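Local coordinates for putative metal binding protein RUMGNA_00854 (PDB 3U7Z), which is of unknown physiological function but binds calcium ions, and may take part in transport, at residues V13-F23 against T54-D62. Sequence-based numbering, arbitrary orientation. Where two conformers were deposited one is given.
Sequences VIHGDQTENVF and TTVDEETAD. With CA (calcium ion), chain F; EDO (1,2-ethanediol), chain K.
Val13 and His15, where strand 7-14 runs out into the turn of a hairpin, lie opposite Asp57 and Glu59 of a second hairpin, each pair with CA atoms 7.3 Å apart, too far for backbone pairing, so side chains bridge the two. The worked example is an imidazole shared between two carboxylates. His15 ND1 donates to Glu59 OE1 at 2.7 Å and NE2 to Asp57 OD2 at 2.7 Å, both acceptors at the ring edge near its plane, each carboxylate met on its anti side and about 30° out of its own plane. With both nitrogens donating, the ring is probably protonated and its rotation fixed. The extended chain of Glu59, CG anti to the backbone N (chi1 -178°), carries its carboxylate alongside the ring to the ND1 edge. OE1 uses its syn lone pair for the Gly16 N-H, at 3.0 Å. These bonds tie the tip of the 7-14/20-27 hairpin, in a mixed sheet consistent with the beta-grasp fold of the ubiquitin clan, to the type I' turn of the 52-56/59-60 hairpin. Replacing His15 by an alanine is likely to leave Asp57 and Glu59 without the donor they share. Asp57 divides its oxygens: OD1 binds a calcium ion at 2.2 Å, while OD2 also receives a weak bond from Asn21 ND2, the amide nearly perpendicular to the carboxylate. On one face of the ring lies Val13 CG1, offset toward the rim; Val13 CG2 meets Val56 CG1 at 3.6 Å, and Trp69 touches both valines.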
ATOM      1  N   VAL A  13       7.257   1.111  -2.636  1.00  7.74           N
ATOM      2  CA  VAL A  13       7.415   0.747  -1.259  1.00  7.67           C
ATOM      3  C   VAL A  13       8.631   1.434  -0.701  1.00  7.66           C
ATOM      4  O   VAL A  13       9.716   1.235  -1.210  1.00 10.26           O
ATOM      5  CB  VAL A  13       7.487  -0.756  -1.074  1.00  8.46           C
ATOM      6  CG1 VAL A  13       7.654  -1.128   0.368  1.00  9.63           C
ATOM      7  CG2 VAL A  13       6.266  -1.429  -1.723  1.00  9.38           C
ATOM      8  N   ILE A  14       8.436   2.226   0.333  1.00  8.98           N
ATOM      9  CA  ILE A  14       9.538   2.919   1.022  0.50 10.03           C
ATOM     10  C   ILE A  14       9.742   2.225   2.371  1.00  9.54           C
ATOM     11  O   ILE A  14       8.953   2.332   3.312  1.00 10.62           O
ATOM     12  CB  ILE A  14       9.333   4.431   1.147  0.50 10.51           C
ATOM     13  CG1 ILE A  14       9.132   5.082  -0.229  0.50 12.08           C
ATOM     14  CG2 ILE A  14      10.554   5.093   1.750  0.50 12.58           C
ATOM     15  CD1 ILE A  14       7.707   5.167  -0.679  0.50 12.06           C
ATOM     16  N   HIS A  15      10.793   1.445   2.386  1.00 10.20           N
ATOM     17  CA  HIS A  15      11.133   0.589   3.472  1.00 10.46           C
ATOM     18  C   HIS A  15      11.715   1.384   4.667  1.00 12.17           C
ATOM     19  O   HIS A  15      12.090   2.564   4.554  1.00 12.21           O
ATOM     20  CB  HIS A  15      12.099  -0.527   2.999  1.00 10.84           C
ATOM     21  CG  HIS A  15      11.426  -1.614   2.213  1.00 10.21           C
ATOM     22  ND1 HIS A  15      10.612  -2.546   2.819  1.00 11.04           N
ATOM     23  CD2 HIS A  15      11.362  -1.861   0.879  1.00 12.18           C
ATOM     24  CE1 HIS A  15      10.151  -3.388   1.899  1.00 10.99           C
ATOM     25  NE2 HIS A  15      10.577  -2.983   0.703  1.00 11.86           N
ATOM     26  N   GLY A  16      11.872   0.649   5.765  1.00 12.74           N
ATOM     27  CA  GLY A  16      12.421   1.186   7.006  1.00 15.09           C
ATOM     28  C   GLY A  16      13.813   1.753   6.860  1.00 15.41           C
ATOM     29  O   GLY A  16      14.105   2.716   7.545  1.00 21.08           O
ATOM     30  N   ASP A  17      14.639   1.178   5.971  1.00 14.67           N
ATOM     31  CA  ASP A  17      16.017   1.639   5.734  1.00 15.87           C
ATOM     32  C   ASP A  17      16.140   2.598   4.531  1.00 18.47           C
ATOM     33  O   ASP A  17      17.270   2.812   4.042  1.00 19.50           O
ATOM     34  CB  ASP A  17      16.962   0.464   5.540  1.00 17.54           C
ATOM     35  CG  ASP A  17      16.689  -0.323   4.261  1.00 19.08           C
ATOM     36  OD1 ASP A  17      15.705  -0.026   3.551  1.00 21.58           O
ATOM     37  OD2 ASP A  17      17.447  -1.260   3.933  1.00 25.14           O
ATOM     38  N   GLN A  18      15.013   3.166   4.088  1.00 16.48           N
ATOM     39  CA  GLN A  18      14.887   4.064   2.887  1.00 16.38           C
ATOM     40  C   GLN A  18      15.013   3.442   1.521  1.00 16.50           C
ATOM     41  O   GLN A  18      14.939   4.187   0.520  1.00 21.14           O
ATOM     42  CB  GLN A  18      15.917   5.205   2.840  1.00 20.54           C
ATOM     43  CG  GLN A  18      15.881   6.128   3.929  1.00 26.19           C
ATOM     44  CD  GLN A  18      16.966   7.294   3.860  1.00 27.42           C
ATOM     45  OE1 GLN A  18      17.929   7.412   2.988  1.00 19.77           O
ATOM     46  NE2 GLN A  18      16.807   8.165   4.834  1.00 33.21           N
ATOM     47  N   THR A  19      15.262   2.157   1.422  1.00 16.38           N
ATOM     48  CA  THR A  19      15.191   1.430   0.177  1.00 16.31           C
ATOM     49  C   THR A  19      13.804   1.659  -0.416  1.00 12.41           C
ATOM     50  O   THR A  19      12.793   1.519   0.273  1.00 14.91           O
ATOM     51  CB  THR A  19      15.385  -0.111   0.398  1.00 17.03           C
ATOM     52  OG1 THR A  19      16.644  -0.396   1.004  1.00 24.05           O
ATOM     53  CG2 THR A  19      15.339  -0.851  -0.981  1.00 20.86           C
ATOM     54  N   GLU A  20      13.760   2.023  -1.667  1.00 11.44           N
ATOM     55  CA  GLU A  20      12.516   2.217  -2.408  1.00 12.50           C
ATOM     56  C   GLU A  20      12.455   1.121  -3.456  1.00 13.85           C
ATOM     57  O   GLU A  20      13.364   0.931  -4.255  1.00 19.87           O
ATOM     58  CB  GLU A  20      12.413   3.623  -2.978  1.00 14.71           C
ATOM     59  CG  GLU A  20      12.490   4.668  -1.880  1.00 19.04           C
ATOM     60  CD  GLU A  20      12.195   6.071  -2.337  1.00 24.93           C
ATOM     61  OE1 GLU A  20      11.850   6.198  -3.523  1.00 28.82           O
ATOM     62  OE2 GLU A  20      12.321   7.024  -1.505  1.00 28.67           O
ATOM     63  N   ASN A  21      11.415   0.329  -3.416  1.00 10.98           N
ATOM     64  CA  ASN A  21      11.154  -0.661  -4.477  1.00 11.67           C
ATOM     65  C   ASN A  21       9.924  -0.238  -5.241  1.00 10.04           C
ATOM     66  O   ASN A  21       8.848  -0.058  -4.671  1.00 11.76           O
ATOM     67  CB  ASN A  21      11.000  -2.055  -3.882  1.00 11.43           C
ATOM     68  CG  ASN A  21      12.321  -2.547  -3.208  1.00 16.76           C
ATOM     69  OD1 ASN A  21      13.408  -2.462  -3.812  1.00 21.46           O
ATOM     70  ND2 ASN A  21      12.254  -2.902  -1.938  1.00 25.72           N
ATOM     71  N   VAL A  22      10.048  -0.159  -6.547  1.00 11.10           N
ATOM     72  CA  VAL A  22       8.955   0.315  -7.387  1.00 11.81           C
ATOM     73  C   VAL A  22       8.370  -0.878  -8.117  1.00 13.06           C
ATOM     74  O   VAL A  22       9.124  -1.672  -8.732  1.00 18.11           O
ATOM     75  CB  VAL A  22       9.464   1.364  -8.418  1.00 15.99           C
ATOM     76  CG1 VAL A  22       8.357   1.761  -9.363  1.00 19.44           C
ATOM     77  CG2 VAL A  22      10.018   2.578  -7.709  1.00 17.39           C
ATOM     78  N   PHE A  23       7.054  -0.964  -8.061  1.00 12.53           N
ATOM     79  CA  PHE A  23       6.321  -2.024  -8.679  1.00 12.85           C
ATOM     80  C   PHE A  23       5.320  -1.436  -9.648  1.00 14.08           C
ATOM     81  O   PHE A  23       4.599  -0.519  -9.315  1.00 15.70           O
ATOM     82  CB  PHE A  23       5.607  -2.878  -7.639  1.00 13.99           C
ATOM     83  CG  PHE A  23       6.509  -3.508  -6.638  1.00 13.13           C
ATOM     84  CD1 PHE A  23       7.077  -4.775  -6.882  1.00 17.36           C
ATOM     85  CD2 PHE A  23       6.802  -2.884  -5.468  1.00 12.32           C
ATOM     86  CE1 PHE A  23       7.919  -5.318  -5.963  1.00 16.99           C
ATOM     87  CE2 PHE A  23       7.665  -3.457  -4.562  1.00 13.53           C
ATOM     88  CZ  PHE A  23       8.212  -4.677  -4.825  1.00 16.08           C
ATOM     89  N   THR A  54       0.134  -4.983   7.658  1.00  7.86           N
ATOM     90  CA  THR A  54       1.211  -5.247   8.594  1.00  9.16           C
ATOM     91  C   THR A  54       2.553  -5.473   7.892  1.00  8.08           C
ATOM     92  O   THR A  54       3.586  -5.167   8.455  1.00  9.47           O
ATOM     93  CB  THR A  54       0.816  -6.470   9.504  1.00 11.61           C
ATOM     94  OG1 THR A  54       0.519  -7.569   8.658  1.00 18.80           O
ATOM     95  CG2 THR A  54      -0.372  -6.083  10.425  1.00 19.13           C
ATOM     96  N   THR A  55       2.521  -6.064   6.706  1.00  7.92           N
ATOM     97  CA  THR A  55       3.726  -6.435   5.982  1.00  7.64           C
ATOM     98  C   THR A  55       3.603  -5.965   4.561  1.00  6.91           C
ATOM     99  O   THR A  55       2.565  -6.171   3.925  1.00  7.74           O
ATOM    100  CB  THR A  55       3.954  -7.957   5.987  1.00  9.57           C
ATOM    101  OG1 THR A  55       4.012  -8.410   7.325  1.00 13.14           O
ATOM    102  CG2 THR A  55       5.227  -8.399   5.236  1.00 11.22           C
ATOM    103  N   VAL A  56       4.666  -5.310   4.064  1.00  7.27           N
ATOM    104  CA  VAL A  56       4.731  -4.911   2.676  1.00  7.10           C
ATOM    105  C   VAL A  56       6.100  -5.294   2.123  1.00  7.14           C
ATOM    106  O   VAL A  56       7.117  -4.971   2.715  1.00  7.47           O
ATOM    107  CB  VAL A  56       4.549  -3.366   2.504  1.00  7.38           C
ATOM    108  CG1 VAL A  56       4.544  -3.002   1.050  1.00  8.15           C
ATOM    109  CG2 VAL A  56       3.230  -2.926   3.156  1.00  7.54           C
ATOM    110  N   ASP A  57       6.112  -6.039   1.020  1.00  7.90           N
ATOM    111  CA  ASP A  57       7.351  -6.374   0.340  1.00  8.55           C
ATOM    112  C   ASP A  57       8.327  -6.967   1.330  1.00  8.73           C
ATOM    113  O   ASP A  57       9.462  -6.549   1.374  1.00  9.41           O
ATOM    114  CB  ASP A  57       7.921  -5.173  -0.427  1.00 10.08           C
ATOM    115  CG  ASP A  57       9.112  -5.492  -1.284  1.00 11.76           C
ATOM    116  OD1 ASP A  57       9.193  -6.601  -1.878  1.00 13.33           O
ATOM    117  OD2 ASP A  57       9.987  -4.578  -1.408  1.00 13.62           O
ATOM    118  N   GLU A  58       7.865  -7.940   2.116  1.00  8.80           N
ATOM    119  CA  GLU A  58       8.673  -8.685   3.079  1.00  8.47           C
ATOM    120  C   GLU A  58       9.246  -7.899   4.224  1.00  9.33           C
ATOM    121  O   GLU A  58      10.165  -8.358   4.866  1.00 10.32           O
ATOM    122  CB  GLU A  58       9.762  -9.484   2.367  1.00 11.20           C
ATOM    123  CG  GLU A  58       9.215 -10.403   1.317  1.00 15.88           C
ATOM    124  CD  GLU A  58      10.299 -11.233   0.680  1.00 23.88           C
ATOM    125  OE1 GLU A  58      11.431 -10.719   0.457  1.00 29.90           O
ATOM    126  OE2 GLU A  58      10.010 -12.403   0.350  1.00 34.51           O
ATOM    127  N   GLU A  59       8.638  -6.771   4.540  1.00  8.36           N
ATOM    128  CA  GLU A  59       8.978  -6.031   5.729  1.00  7.86           C
ATOM    129  C   GLU A  59       7.752  -5.807   6.604  1.00  7.06           C
ATOM    130  O   GLU A  59       6.734  -5.251   6.186  1.00  7.95           O
ATOM    131  CB  GLU A  59       9.611  -4.651   5.397  1.00  8.87           C
ATOM    132  CG  GLU A  59       9.996  -3.910   6.662  1.00 10.09           C
ATOM    133  CD  GLU A  59      10.791  -2.647   6.468  1.00 12.72           C
ATOM    134  OE1 GLU A  59      10.625  -2.024   5.439  1.00 12.02           O
ATOM    135  OE2 GLU A  59      11.575  -2.230   7.367  1.00 17.36           O
ATOM    136  N   THR A  60       7.863  -6.277   7.834  1.00  8.40           N
ATOM    137  CA  THR A  60       6.782  -6.264   8.789  1.00  8.44           C
ATOM    138  C   THR A  60       7.005  -5.102   9.746  1.00 10.35           C
ATOM    139  O   THR A  60       8.097  -4.958  10.336  1.00 13.16           O
ATOM    140  CB  THR A  60       6.723  -7.604   9.586  1.00 10.80           C
ATOM    141  OG1 THR A  60       6.448  -8.667   8.658  1.00 11.86           O
ATOM    142  CG2 THR A  60       5.598  -7.578  10.654  1.00 12.45           C
ATOM    143  N   ALA A  61       5.975  -4.295   9.932  1.00  9.56           N
ATOM    144  CA  ALA A  61       5.984  -3.204  10.875  1.00  9.97           C
ATOM    145  C   ALA A  61       6.082  -3.778  12.292  1.00 12.46           C
ATOM    146  O   ALA A  61       5.306  -4.700  12.650  1.00 14.01           O
ATOM    147  CB  ALA A  61       4.729  -2.350  10.749  1.00 11.71           C
ATOM    148  N   ASP A  62       6.902  -3.134  13.119  1.00 13.88           N
ATOM    149  CA  ASP A  62       7.034  -3.488  14.543  1.00 17.51           C
ATOM    150  C   ASP A  62       6.069  -2.623  15.345  1.00 18.00           C
ATOM    151  O   ASP A  62       6.335  -1.459  15.607  1.00 16.61           O
ATOM    152  CB  ASP A  62       8.497  -3.322  15.025  1.00 17.39           C
ATOM    153  CG  ASP A  62       8.672  -3.591  16.530  1.00 21.51           C
ATOM    154  OD1 ASP A  62       7.719  -4.024  17.213  1.00 21.80           O
ATOM    155  OD2 ASP A  62       9.800  -3.385  17.011  1.00 27.21           O
TER
HETATM  156 CA    CA F 138       9.733  -8.457  -2.843  0.50 22.81          CA
HETATM  157  C1  EDO K 147       3.291 -10.761   1.797  1.00 15.88           C
HETATM  158  O1  EDO K 147       3.893 -11.865   2.494  1.00 26.78           O
HETATM  159  C2  EDO K 147       4.107  -9.479   1.938  1.00 19.06           C
HETATM  160  O2  EDO K 147       5.512  -9.432   1.610  1.00 18.68           O
HETATM  161  O   HOH W   1      14.033  -1.809   6.441  1.00 28.62           O
HETATM  162  O   HOH W   2      11.244  -8.480  -0.677  1.00 26.00           O
HETATM  163  O   HOH W   3       7.662  -8.836  -4.154  0.70 32.55           O